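Long-range contacts in serine protease pet (Escherichia coli, PDB 4OM9), which is a secreted autotransporter enterotoxin of enteroaggregative strains, a serine peptidase that probably cleaves the host cytoskeletal protein alpha-fodrin: residues I509-L514 against I588-L593; Q517-D522 against E577-R582; S677-A682 against F698-I703; A739-K744 against L761-A766; I753-A758 against A797-A802. All coordinates share one frame; numbering follows the deposited sequence.

In the fold
The peptidase region lies at the N-terminal end of the chain, and all five contacts fall on the long beta-helix that follows. Contact 1 opens at 509-514 and contact 2 at 517-522. The chain then makes an excursion carrying two helices. It returns at 577-582 to close contact 2, and 588-593 then closes contact 1, so contact 2 is nested within contact 1. Their centres are 21 Å apart. Further on, contact 3 closes a short loop of 15 residues between neighbouring coils. Contacts 4 and 5 cross: 739-744, 753-758, 761-766 and 797-802 alternate along the chain. They touch where Leu801 packs on Leu761 and Phe763.

Contact 1 (I509-L514 against I588-L593); sequences IKNAPL and IEDSSL
Two stacked turns of the beta-helix meet here, with Ile509 and Lys510 beside Ile588 and Glu589 before the turn and Leu514 beside Leu593 after it. The strands are parallel and in register. Glu589 N donates to Ile509 O at 2.8 Å. Asn511 N then gives an almost straight bond to Glu589 O, 3.1 Å long with an angle of 176° at the hydrogen. Past the bend, Leu514 N donates to Ser592 O at 3.0 Å. The chain turns at Asn511 and Asp590, both in the left-handed backbone region. Ile509 stacks on Ile588 and Leu514 on Leu593, as in the side-chain ladders of a parallel beta-helix. The isoleucines lie side by side and point the same way, with Ile509 CB 3.6 Å from Ile588 CG2. Leu514 CG and Leu593 CG, both anti to the backbone N (chi1 -170° and 174°), start off in the same direction, and Leu514 CD2 reaches Leu593 CD1 at 3.8 Å. Leu586 touches Ile509, Leu514 and Leu593 on this buried side. The other face carries Lys510 and Glu589, also side by side. Lys510 NZ stays 4.2 Å from Glu589 OE1, beyond a salt bridge, while Glu589 OE2 pairs with Lys608 of the following coil. Asn511 and Asp590 run alongside each other too, but their polar ends bind elsewhere, Asn511 ND2 to Leu487 O and Asp590 OD1 to Asn609 ND2. Two waters join the turns. One bonds Ser591 OG and, weakly, Asn511 O. The other donates to Leu514 O at 2.8 Å and also bonds Ser592 OG.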
# COMPACT_ATOMS: atom_id res chain seq x y z
N ILE A 509 -5.86 18.97 -6.18
CA ILE A 509 -6.77 18.36 -7.12
C ILE A 509 -7.82 19.34 -7.57
O ILE A 509 -8.57 19.85 -6.75
CB ILE A 509 -7.51 17.19 -6.50
CG1 ILE A 509 -6.56 16.36 -5.63
CG2 ILE A 509 -8.17 16.36 -7.56
CD1 ILE A 509 -5.60 15.55 -6.43
N LYS A 510 -7.90 19.60 -8.87
CA LYS A 510 -8.90 20.52 -9.39
C LYS A 510 -9.54 19.91 -10.62
O LYS A 510 -8.85 19.50 -11.55
CB LYS A 510 -8.26 21.87 -9.73
CG LYS A 510 -7.70 22.59 -8.53
CD LYS A 510 -6.88 23.82 -8.92
CE LYS A 510 -5.85 24.12 -7.85
NZ LYS A 510 -5.74 25.57 -7.53
N ASN A 511 -10.87 19.82 -10.57
CA ASN A 511 -11.71 19.50 -11.71
C ASN A 511 -11.66 18.04 -12.19
O ASN A 511 -12.37 17.69 -13.13
CB ASN A 511 -11.37 20.44 -12.90
CG ASN A 511 -12.03 21.82 -12.76
OD1 ASN A 511 -13.09 21.95 -12.17
ND2 ASN A 511 -11.39 22.86 -13.31
N ALA A 512 -10.85 17.20 -11.54
CA ALA A 512 -10.66 15.81 -11.98
C ALA A 512 -10.44 14.87 -10.79
O ALA A 512 -9.73 15.22 -9.86
CB ALA A 512 -9.48 15.71 -12.96
N PRO A 513 -11.03 13.67 -10.81
CA PRO A 513 -11.03 12.85 -9.59
C PRO A 513 -9.67 12.22 -9.22
O PRO A 513 -8.85 11.88 -10.07
CB PRO A 513 -12.05 11.74 -9.90
CG PRO A 513 -12.77 12.19 -11.15
CD PRO A 513 -11.78 13.03 -11.90
N LEU A 514 -9.47 12.07 -7.91
CA LEU A 514 -8.35 11.34 -7.36
C LEU A 514 -8.87 10.12 -6.60
O LEU A 514 -9.89 10.18 -5.90
CB LEU A 514 -7.51 12.22 -6.44
CG LEU A 514 -6.19 11.54 -6.03
CD1 LEU A 514 -5.17 11.70 -7.15
CD2 LEU A 514 -5.66 12.11 -4.74
N ILE A 588 -8.83 19.80 -2.61
CA ILE A 588 -9.70 19.39 -3.73
C ILE A 588 -10.66 20.50 -4.09
O ILE A 588 -11.30 21.06 -3.21
CB ILE A 588 -10.60 18.18 -3.42
CG1 ILE A 588 -10.49 17.74 -1.96
CG2 ILE A 588 -10.46 17.05 -4.45
CD1 ILE A 588 -11.28 16.47 -1.68
N GLU A 589 -10.80 20.76 -5.38
CA GLU A 589 -11.82 21.69 -5.84
C GLU A 589 -12.68 21.03 -6.91
O GLU A 589 -12.16 20.43 -7.85
CB GLU A 589 -11.17 22.98 -6.35
CG GLU A 589 -10.28 23.60 -5.28
CD GLU A 589 -9.82 25.01 -5.58
OE1 GLU A 589 -9.88 25.46 -6.75
OE2 GLU A 589 -9.39 25.67 -4.62
N ASP A 590 -13.99 21.09 -6.72
CA ASP A 590 -14.96 20.63 -7.72
C ASP A 590 -14.73 19.22 -8.30
O ASP A 590 -14.94 18.99 -9.49
CB ASP A 590 -15.00 21.65 -8.85
CG ASP A 590 -15.19 23.07 -8.33
OD1 ASP A 590 -16.34 23.45 -8.00
OD2 ASP A 590 -14.17 23.80 -8.21
N SER A 591 -14.34 18.28 -7.45
CA SER A 591 -14.17 16.91 -7.93
C SER A 591 -14.38 15.92 -6.80
O SER A 591 -15.09 16.21 -5.84
CB SER A 591 -12.78 16.74 -8.57
OG SER A 591 -12.73 15.58 -9.39
N SER A 592 -13.79 14.74 -6.90
CA SER A 592 -13.99 13.83 -5.79
C SER A 592 -12.72 13.10 -5.38
O SER A 592 -11.85 12.79 -6.19
CB SER A 592 -15.12 12.84 -6.10
OG SER A 592 -14.80 11.97 -7.16
N LEU A 593 -12.63 12.87 -4.09
CA LEU A 593 -11.55 12.11 -3.51
C LEU A 593 -12.13 10.81 -2.96
O LEU A 593 -13.06 10.84 -2.16
CB LEU A 593 -10.86 12.91 -2.42
CG LEU A 593 -9.79 12.19 -1.62
CD1 LEU A 593 -8.68 11.71 -2.51
CD2 LEU A 593 -9.27 13.11 -0.55
O HOH W 1 -14.42 16.01 -11.53
O HOH W 2 -12.45 9.82 -6.90

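Contact 2 (Q517-D522 against E577-R582); sequences QGHATD and ETRKFR
His519 and Glu577 lie side by side and point the same way, with Glu577 OE1 at the edge of the imidazole, 3.1 Å from His519 CD2. His519 CG is anti to the backbone N (chi1 170°), which sets it toward Glu577. The ring and carboxylate planes are 35° apart. Arg579 comes alongside the same ring, its guanidinium only 8° from parallel, and Arg579 NH2 lies 3.7 Å from His519 CB. Arg579 NH2 is also 3.3 Å from Glu577 OE1, a salt bridge of charge alone, since the oxygen lies well out of the guanidinium plane. Thr521 crosses Glu577 at about a right angle, and its OG1 donates to Glu577 OE2 at 2.8 Å from above the carboxylate plane. The backbones form one antiparallel hydrogen-bonded pair, His519 with Glu577, bonded in both directions. It closes the base of a long excursion from the beta-helix, whose coils otherwise stack in parallel. His519 NE2 donates in the ring plane to Asp522 OD2 at 3.0 Å, and ND1 bonds Asp499 OD2. Two carboxylates on one imidazole may favour its charged form. Arg579 NE bonds Asp499 O. Gln517 O meets the edge of the Phe581 ring, 3.5 Å from CZ.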
# COMPACT_ATOMS: atom_id res chain seq x y z
N GLN A 517 -5.84 3.94 -3.30
CA GLN A 517 -6.20 2.56 -3.00
C GLN A 517 -4.96 1.70 -2.88
O GLN A 517 -3.88 2.09 -3.35
CB GLN A 517 -7.12 1.98 -4.08
CG GLN A 517 -6.42 1.82 -5.43
CD GLN A 517 -7.14 0.84 -6.37
OE1 GLN A 517 -8.29 1.07 -6.77
NE2 GLN A 517 -6.44 -0.23 -6.74
N GLY A 518 -5.13 0.51 -2.30
CA GLY A 518 -4.07 -0.48 -2.29
C GLY A 518 -3.84 -1.10 -3.66
O GLY A 518 -4.52 -0.79 -4.64
N HIS A 519 -2.88 -2.02 -3.74
CA HIS A 519 -2.58 -2.65 -5.01
C HIS A 519 -2.85 -4.15 -4.94
O HIS A 519 -2.38 -4.85 -4.03
CB HIS A 519 -1.11 -2.38 -5.43
CG HIS A 519 -0.65 -3.19 -6.60
ND1 HIS A 519 -1.08 -2.96 -7.89
CD2 HIS A 519 0.21 -4.24 -6.67
CE1 HIS A 519 -0.51 -3.84 -8.70
NE2 HIS A 519 0.28 -4.62 -7.98
N ALA A 520 -3.64 -4.64 -5.89
CA ALA A 520 -3.95 -6.06 -5.96
C ALA A 520 -2.67 -6.78 -6.37
O ALA A 520 -2.04 -6.42 -7.37
CB ALA A 520 -5.08 -6.34 -6.94
N THR A 521 -2.27 -7.76 -5.57
CA THR A 521 -0.99 -8.43 -5.82
C THR A 521 -0.98 -9.06 -7.20
O THR A 521 -1.92 -9.70 -7.60
CB THR A 521 -0.71 -9.44 -4.71
OG1 THR A 521 -0.45 -8.71 -3.50
CG2 THR A 521 0.50 -10.34 -5.05
N ASP A 522 0.06 -8.81 -7.97
CA ASP A 522 0.16 -9.42 -9.30
C ASP A 522 0.51 -10.91 -9.23
O ASP A 522 1.32 -11.32 -8.40
CB ASP A 522 1.21 -8.70 -10.17
CG ASP A 522 0.95 -7.21 -10.29
OD1 ASP A 522 -0.07 -6.85 -10.90
OD2 ASP A 522 1.77 -6.41 -9.80
N GLU A 577 -1.84 -5.43 -1.37
CA GLU A 577 -0.83 -4.64 -0.72
C GLU A 577 -1.39 -3.31 -0.21
O GLU A 577 -1.99 -2.54 -0.96
CB GLU A 577 0.34 -4.39 -1.68
CG GLU A 577 1.30 -5.58 -1.77
CD GLU A 577 1.65 -5.95 -3.19
OE1 GLU A 577 1.65 -5.04 -4.05
OE2 GLU A 577 1.92 -7.14 -3.45
N THR A 578 -1.18 -3.05 1.07
CA THR A 578 -1.60 -1.81 1.69
C THR A 578 -0.60 -0.72 1.36
O THR A 578 0.62 -0.95 1.42
CB THR A 578 -1.74 -1.97 3.20
OG1 THR A 578 -2.72 -2.99 3.44
CG2 THR A 578 -2.20 -0.66 3.86
N ARG A 579 -1.10 0.46 1.01
CA ARG A 579 -0.24 1.54 0.54
C ARG A 579 -0.36 2.72 1.48
O ARG A 579 -1.44 2.95 2.04
CB ARG A 579 -0.62 1.94 -0.89
CG ARG A 579 -0.47 0.81 -1.90
CD ARG A 579 0.99 0.35 -1.95
NE ARG A 579 1.29 -0.34 -3.20
CZ ARG A 579 2.23 -1.28 -3.32
NH1 ARG A 579 2.96 -1.62 -2.26
NH2 ARG A 579 2.45 -1.88 -4.49
N LYS A 580 0.73 3.46 1.65
CA LYS A 580 0.73 4.61 2.54
C LYS A 580 0.59 5.92 1.74
O LYS A 580 1.28 6.15 0.76
CB LYS A 580 2.00 4.66 3.39
CG LYS A 580 2.21 3.45 4.28
CD LYS A 580 1.41 3.53 5.57
CE LYS A 580 1.81 2.41 6.54
NZ LYS A 580 3.27 2.46 6.87
N PHE A 581 -0.33 6.75 2.17
CA PHE A 581 -0.50 8.06 1.59
C PHE A 581 -0.38 9.04 2.76
O PHE A 581 -1.22 9.05 3.70
CB PHE A 581 -1.84 8.18 0.86
CG PHE A 581 -2.11 7.06 -0.12
CD1 PHE A 581 -2.59 5.83 0.32
CD2 PHE A 581 -1.89 7.24 -1.48
CE1 PHE A 581 -2.84 4.80 -0.59
CE2 PHE A 581 -2.14 6.21 -2.40
CZ PHE A 581 -2.61 4.99 -1.94
N ARG A 582 0.71 9.80 2.70
CA ARG A 582 1.06 10.80 3.69
C ARG A 582 1.24 12.14 3.00
O ARG A 582 1.89 12.22 1.94
CB ARG A 582 2.34 10.42 4.43
CG ARG A 582 2.28 9.11 5.24
CD ARG A 582 1.27 9.23 6.38
NE ARG A 582 1.14 8.03 7.22
CZ ARG A 582 0.32 7.01 6.96
NH1 ARG A 582 -0.44 7.02 5.87
NH2 ARG A 582 0.27 5.98 7.80
O HOH W 3 2.19 -7.34 -6.86

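Contact 3 (S677-A682 against F698-I703); sequences SLDRTA and FTTSNI
Phe698 O takes two donors: Leu678 N from the facing strand at 2.9 Å, nearly straight at 173°, and Thr699 OG1 from its own segment at 2.8 Å. The threonine hydroxyl comes from above the carbonyl plane. Thr700 N returns a bond to Leu678 O, also 2.9 Å long. The two bonds between Leu678 and the facing strand join parallel strands of neighbouring coils of the beta-helix. Leu678 and Thr699 cross obliquely on the buried face, with Leu678 CB 3.4 Å from Thr699 OG1. The two segments then turn, and here the side chains take over. Asp679 CG is anti to the backbone N (chi1 -176°), which sets CG on the side of Thr700. Thr700 OG1 then donates to the anti lone pair of Asp679 OD1 at 2.7 Å. The other oxygen, Asp679 OD2, forms a salt bridge with Arg680 NH1 at 2.8 Å. Arg680 NE pairs with Asp659 of the preceding coil. Ser701 packs past the bend, its OG 3.8 Å from Ala682 CA. Both oxygens of Asp679 are thus engaged, one across the coils and one with its neighbour. The arginine between Asp679 and Asp659 would be expected to offset their charge at this partly exposed turn.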
# COMPACT_ATOMS: atom_id res chain seq x y z
N SER A 677 -13.92 21.20 10.18
CA SER A 677 -14.92 22.23 9.98
C SER A 677 -15.71 21.97 8.69
O SER A 677 -15.18 22.07 7.59
CB SER A 677 -14.24 23.60 9.96
OG SER A 677 -14.75 24.39 8.90
N LEU A 678 -16.98 21.62 8.84
CA LEU A 678 -17.85 21.35 7.70
C LEU A 678 -18.93 22.43 7.58
O LEU A 678 -19.76 22.62 8.48
CB LEU A 678 -18.49 19.97 7.84
CG LEU A 678 -17.73 18.67 7.54
CD1 LEU A 678 -16.20 18.82 7.54
CD2 LEU A 678 -18.16 17.54 8.47
N ASP A 679 -18.92 23.14 6.46
CA ASP A 679 -19.92 24.17 6.22
C ASP A 679 -20.80 23.79 5.05
O ASP A 679 -20.34 23.82 3.92
CB ASP A 679 -19.26 25.52 5.98
CG ASP A 679 -20.27 26.64 5.82
OD1 ASP A 679 -21.45 26.43 6.19
OD2 ASP A 679 -19.91 27.73 5.33
N ARG A 680 -22.05 23.45 5.33
CA ARG A 680 -22.98 22.95 4.32
C ARG A 680 -22.43 21.65 3.74
O ARG A 680 -22.66 21.31 2.59
CB ARG A 680 -23.22 24.00 3.23
CG ARG A 680 -23.48 25.40 3.79
CD ARG A 680 -23.88 26.41 2.73
NE ARG A 680 -22.85 26.63 1.72
CZ ARG A 680 -21.75 27.36 1.90
NH1 ARG A 680 -21.51 27.93 3.07
NH2 ARG A 680 -20.89 27.51 0.92
N THR A 681 -21.70 20.93 4.57
CA THR A 681 -21.06 19.70 4.14
C THR A 681 -21.59 18.46 4.88
O THR A 681 -21.13 18.12 5.96
CB THR A 681 -19.51 19.78 4.30
OG1 THR A 681 -18.99 20.77 3.38
CG2 THR A 681 -18.83 18.41 4.02
N ALA A 682 -22.55 17.76 4.26
CA ALA A 682 -23.20 16.62 4.90
C ALA A 682 -22.26 15.42 5.11
O ALA A 682 -21.54 15.00 4.20
CB ALA A 682 -24.41 16.19 4.09
N PHE A 698 -16.84 20.93 14.12
CA PHE A 698 -17.96 21.86 13.97
C PHE A 698 -18.58 21.67 12.60
O PHE A 698 -17.88 21.46 11.62
CB PHE A 698 -17.51 23.31 14.12
CG PHE A 698 -16.58 23.53 15.27
CD1 PHE A 698 -15.23 23.30 15.15
CD2 PHE A 698 -17.07 23.99 16.48
CE1 PHE A 698 -14.37 23.50 16.20
CE2 PHE A 698 -16.22 24.20 17.55
CZ PHE A 698 -14.87 23.95 17.41
N THR A 699 -19.91 21.75 12.53
CA THR A 699 -20.60 21.57 11.27
C THR A 699 -21.92 22.33 11.24
O THR A 699 -22.75 22.21 12.15
CB THR A 699 -20.86 20.10 10.99
OG1 THR A 699 -19.61 19.41 10.98
CG2 THR A 699 -21.52 19.92 9.65
N THR A 700 -22.11 23.11 10.19
CA THR A 700 -23.34 23.85 10.00
C THR A 700 -24.42 22.94 9.44
O THR A 700 -25.55 23.35 9.20
CB THR A 700 -23.13 25.05 9.07
OG1 THR A 700 -22.68 24.58 7.79
CG2 THR A 700 -22.09 25.99 9.66
N SER A 701 -24.04 21.68 9.23
CA SER A 701 -24.91 20.67 8.66
C SER A 701 -25.08 19.52 9.65
O SER A 701 -24.80 19.68 10.84
CB SER A 701 -24.33 20.17 7.34
OG SER A 701 -25.19 19.24 6.70
N ASN A 702 -25.49 18.36 9.15
CA ASN A 702 -25.78 17.20 9.98
C ASN A 702 -24.89 15.99 9.70
O ASN A 702 -24.28 15.87 8.64
CB ASN A 702 -27.23 16.79 9.79
CG ASN A 702 -27.48 16.21 8.42
OD1 ASN A 702 -27.62 15.00 8.28
ND2 ASN A 702 -27.51 17.06 7.40
N ILE A 703 -24.87 15.07 10.67
CA ILE A 703 -24.11 13.83 10.59
C ILE A 703 -25.05 12.64 10.74
O ILE A 703 -25.72 12.52 11.76
CB ILE A 703 -23.04 13.75 11.70
CG1 ILE A 703 -22.08 14.93 11.60
CG2 ILE A 703 -22.28 12.43 11.63
CD1 ILE A 703 -21.30 15.16 12.87

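Contact 4 (A739-K744 against L761-A766); sequences ANFTAK and LSFGSA
A chi1 of 77° puts Ser762 OG between its own backbone N and carbonyl carbon, facing Ala743 N across the contact. Ala743 N donates to Ser762 OG at 2.6 Å. Packing is tight here, with Ser762 OG also 3.0 Å from Thr742 CA. Leu761 CG is anti to its carbonyl carbon (chi1 -75°), on the side of Asn740 and Thr742. The Leu761 side chain crosses those of Asn740 and Thr742 at a slant, Leu761 CD1 lying 3.3 Å from Thr742 OG1 and from Asn740 OD1. The peptide bond before Ser762 is modelled as cis. Beyond it the backbone resumes pairing: Gly764 N donates to Ala743 O at 2.7 Å. The serine hydroxyl thus serves as acceptor to Ala743 N where a strand would offer a main-chain carbonyl. On the buried side, Ala743 CB meets the edge of the Phe763 ring in its plane, 3.8 Å from CD1. Phe763 CE1 in turn lies at the edge of the Phe741 ring, 4.3 Å from Phe741 CE1. The Phe763 ring also stacks on Tyr790. Ser765 OG bonds Asp787. The two segments run in nearly the same direction, 24° apart, though 761-766 forms no regular strand. Phe741, Ala743 and Phe763 on the inner side and the parallel course are those of one coil laid on the next in a beta-helix, here with an irregular loop beside strand 740-744.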
# COMPACT_ATOMS: atom_id res chain seq x y z
N ALA A 739 -26.74 1.07 16.01
CA ALA A 739 -25.40 1.64 15.94
C ALA A 739 -24.84 2.08 17.28
O ALA A 739 -25.42 1.81 18.33
CB ALA A 739 -25.42 2.82 14.99
N ASN A 740 -23.68 2.74 17.25
CA ASN A 740 -23.06 3.30 18.44
C ASN A 740 -22.66 4.77 18.29
O ASN A 740 -21.97 5.17 17.33
CB ASN A 740 -21.82 2.50 18.85
CG ASN A 740 -22.17 1.15 19.43
OD1 ASN A 740 -23.03 1.04 20.31
ND2 ASN A 740 -21.52 0.11 18.93
N PHE A 741 -23.11 5.56 19.24
CA PHE A 741 -22.77 6.96 19.31
C PHE A 741 -22.24 7.25 20.71
O PHE A 741 -23.01 7.36 21.67
CB PHE A 741 -23.98 7.83 18.97
CG PHE A 741 -23.71 9.31 19.03
CD1 PHE A 741 -23.86 10.00 20.23
CD2 PHE A 741 -23.33 10.01 17.90
CE1 PHE A 741 -23.63 11.35 20.29
CE2 PHE A 741 -23.09 11.37 17.96
CZ PHE A 741 -23.24 12.04 19.16
N THR A 742 -20.92 7.36 20.81
CA THR A 742 -20.23 7.49 22.08
C THR A 742 -19.54 8.85 22.25
O THR A 742 -18.77 9.28 21.39
CB THR A 742 -19.19 6.36 22.26
OG1 THR A 742 -19.85 5.09 22.21
CG2 THR A 742 -18.46 6.48 23.60
N ALA A 743 -19.82 9.51 23.36
CA ALA A 743 -19.11 10.73 23.73
C ALA A 743 -18.51 10.53 25.11
O ALA A 743 -19.18 10.03 26.02
CB ALA A 743 -20.03 11.93 23.70
N LYS A 744 -17.25 10.92 25.28
CA LYS A 744 -16.52 10.66 26.51
C LYS A 744 -15.21 11.44 26.58
O LYS A 744 -14.79 12.04 25.59
CB LYS A 744 -16.22 9.17 26.64
CG LYS A 744 -15.20 8.67 25.64
CD LYS A 744 -15.09 7.15 25.68
CE LYS A 744 -14.11 6.64 24.62
NZ LYS A 744 -13.86 5.17 24.71
N LEU A 761 -25.72 3.92 23.77
CA LEU A 761 -24.58 4.71 24.24
C LEU A 761 -24.86 6.24 24.23
O LEU A 761 -25.76 6.69 23.52
CB LEU A 761 -23.36 4.33 23.39
CG LEU A 761 -22.81 2.96 23.82
CD1 LEU A 761 -21.67 2.49 22.94
CD2 LEU A 761 -22.39 2.98 25.29
N SER A 762 -24.12 7.04 25.02
CA SER A 762 -22.95 6.66 25.83
C SER A 762 -22.61 7.59 26.98
O SER A 762 -22.29 7.14 28.07
CB SER A 762 -21.71 6.66 24.97
OG SER A 762 -21.31 8.01 24.79
N PHE A 763 -22.64 8.89 26.66
CA PHE A 763 -22.01 10.00 27.42
C PHE A 763 -21.21 9.65 28.67
O PHE A 763 -21.75 9.12 29.64
CB PHE A 763 -23.07 11.03 27.82
CG PHE A 763 -23.95 11.48 26.70
CD1 PHE A 763 -23.42 11.83 25.47
CD2 PHE A 763 -25.32 11.56 26.88
CE1 PHE A 763 -24.25 12.24 24.44
CE2 PHE A 763 -26.15 11.97 25.86
CZ PHE A 763 -25.62 12.31 24.64
N GLY A 764 -19.93 9.98 28.66
CA GLY A 764 -19.12 9.84 29.86
C GLY A 764 -18.25 8.61 29.91
O GLY A 764 -18.69 7.50 29.60
N SER A 765 -17.00 8.81 30.32
CA SER A 765 -16.04 7.73 30.46
C SER A 765 -16.55 6.66 31.42
O SER A 765 -16.65 6.90 32.62
CB SER A 765 -14.70 8.28 30.96
OG SER A 765 -14.32 9.44 30.24
N ALA A 766 -16.86 5.49 30.88
CA ALA A 766 -17.37 4.38 31.67
C ALA A 766 -16.34 3.91 32.71
O ALA A 766 -15.59 2.97 32.47
CB ALA A 766 -17.76 3.22 30.77

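Contact 5 (I753-A758 against A797-A802); sequences IKSEKA and AQSSLA
The amide of Gln798 lies directly against the carbonyl of Glu756 without bonding to it: NE2 is 2.9 Å from Glu756 O, but the angle is too poor for a hydrogen bond. The Gln798 chain is bent at chi2 (97°), which folds CD back over the turn, 3.2 Å from Glu756 O. Gln798 OE1 meets the same peptide group, 3.3 Å from Glu756 CA. Closer to its own backbone, Gln798 CB sits 3.4 Å from Lys757 O. The whole side chain therefore lies across the main chain of 756-757 and touches little of the side chains there. A single hydrogen bond spans the two segments. Ser799 OG donates to Lys757 O at 3.1 Å and approaches nearly along the C=O axis. That hydroxyl also takes a weak bond from Ala759 N. The turn that carries Lys757 is shaped from within by Ser755. Ser755 OG accepts from Lys757 N at 3.2 Å, which makes an ST turn. Ser755 OG and Ser799 OG stay 3.8 Å apart. Ala758 closes the contact, its CB 4.0 Å from Gln798 O. Most of the touching residues are exposed, but Ser755 and Ser799 are buried. Upstream, Ile753 and Ser755 share backbone bonds with Lys795, and Ile753 packs on Ile794. The contact thus follows on from parallel strand pairing between 747-755 and 794-796, at a place where both segments leave their strands. It joins the loops that follow two paired strands on successive coils of the beta-helix.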
# COMPACT_ATOMS: atom_id res chain seq x y z
N ILE A 753 -29.93 14.98 18.90
CA ILE A 753 -29.71 13.65 18.35
C ILE A 753 -31.02 12.89 18.26
O ILE A 753 -31.74 12.74 19.25
CB ILE A 753 -28.67 12.85 19.16
CG1 ILE A 753 -28.79 11.36 18.85
CG2 ILE A 753 -28.84 13.08 20.63
CD1 ILE A 753 -27.70 10.52 19.49
N LYS A 754 -31.33 12.43 17.06
CA LYS A 754 -32.56 11.73 16.80
C LYS A 754 -32.25 10.37 16.21
O LYS A 754 -31.19 10.17 15.62
CB LYS A 754 -33.45 12.54 15.86
CG LYS A 754 -32.96 12.58 14.44
CD LYS A 754 -33.98 13.19 13.51
CE LYS A 754 -33.43 13.21 12.09
NZ LYS A 754 -34.49 13.55 11.10
N SER A 755 -33.18 9.44 16.37
CA SER A 755 -33.02 8.07 15.89
C SER A 755 -34.31 7.29 16.04
O SER A 755 -35.04 7.49 17.01
CB SER A 755 -31.91 7.36 16.65
OG SER A 755 -31.92 5.96 16.38
N GLU A 756 -34.59 6.38 15.11
CA GLU A 756 -35.69 5.46 15.30
C GLU A 756 -35.28 4.00 15.13
O GLU A 756 -36.11 3.13 14.90
CB GLU A 756 -36.85 5.79 14.37
CG GLU A 756 -36.48 6.09 12.94
CD GLU A 756 -37.67 6.63 12.17
OE1 GLU A 756 -37.58 6.76 10.93
OE2 GLU A 756 -38.71 6.92 12.81
N LYS A 757 -33.98 3.74 15.28
CA LYS A 757 -33.49 2.38 15.37
C LYS A 757 -33.16 2.04 16.82
O LYS A 757 -33.22 2.89 17.70
CB LYS A 757 -32.26 2.19 14.49
CG LYS A 757 -32.48 2.51 13.02
CD LYS A 757 -33.46 1.55 12.37
CE LYS A 757 -33.32 1.55 10.85
NZ LYS A 757 -34.31 0.63 10.21
N ALA A 758 -32.80 0.78 17.07
CA ALA A 758 -32.33 0.38 18.38
C ALA A 758 -30.86 0.76 18.55
O ALA A 758 -29.97 -0.04 18.29
CB ALA A 758 -32.52 -1.12 18.59
N ALA A 797 -36.72 6.59 20.52
CA ALA A 797 -37.66 5.78 21.31
C ALA A 797 -37.40 4.27 21.26
O ALA A 797 -38.28 3.48 21.61
CB ALA A 797 -39.09 6.06 20.86
N GLN A 798 -36.21 3.86 20.84
CA GLN A 798 -35.85 2.45 20.85
C GLN A 798 -34.45 2.26 21.42
O GLN A 798 -33.98 1.13 21.59
CB GLN A 798 -35.92 1.84 19.45
CG GLN A 798 -37.29 1.89 18.79
CD GLN A 798 -37.44 3.07 17.85
OE1 GLN A 798 -36.83 4.12 18.05
NE2 GLN A 798 -38.25 2.90 16.81
N SER A 799 -33.81 3.38 21.73
CA SER A 799 -32.37 3.40 21.97
C SER A 799 -31.98 3.43 23.45
O SER A 799 -32.75 3.87 24.29
CB SER A 799 -31.76 4.61 21.25
OG SER A 799 -32.37 4.80 19.98
N SER A 800 -30.78 2.94 23.74
CA SER A 800 -30.23 2.96 25.09
C SER A 800 -29.51 4.28 25.36
O SER A 800 -29.38 5.12 24.47
CB SER A 800 -29.27 1.79 25.29
OG SER A 800 -29.90 0.55 25.03
N LEU A 801 -29.03 4.47 26.59
CA LEU A 801 -28.23 5.65 26.92
C LEU A 801 -27.43 5.49 28.21
O LEU A 801 -27.93 5.77 29.29
CB LEU A 801 -29.12 6.89 27.03
CG LEU A 801 -28.33 8.19 27.08
CD1 LEU A 801 -27.31 8.23 25.92
CD2 LEU A 801 -29.23 9.41 27.05
N ALA A 802 -26.17 5.06 28.09
CA ALA A 802 -25.30 4.94 29.26
C ALA A 802 -24.89 6.33 29.74
O ALA A 802 -24.82 7.26 28.95
CB ALA A 802 -24.09 4.11 28.93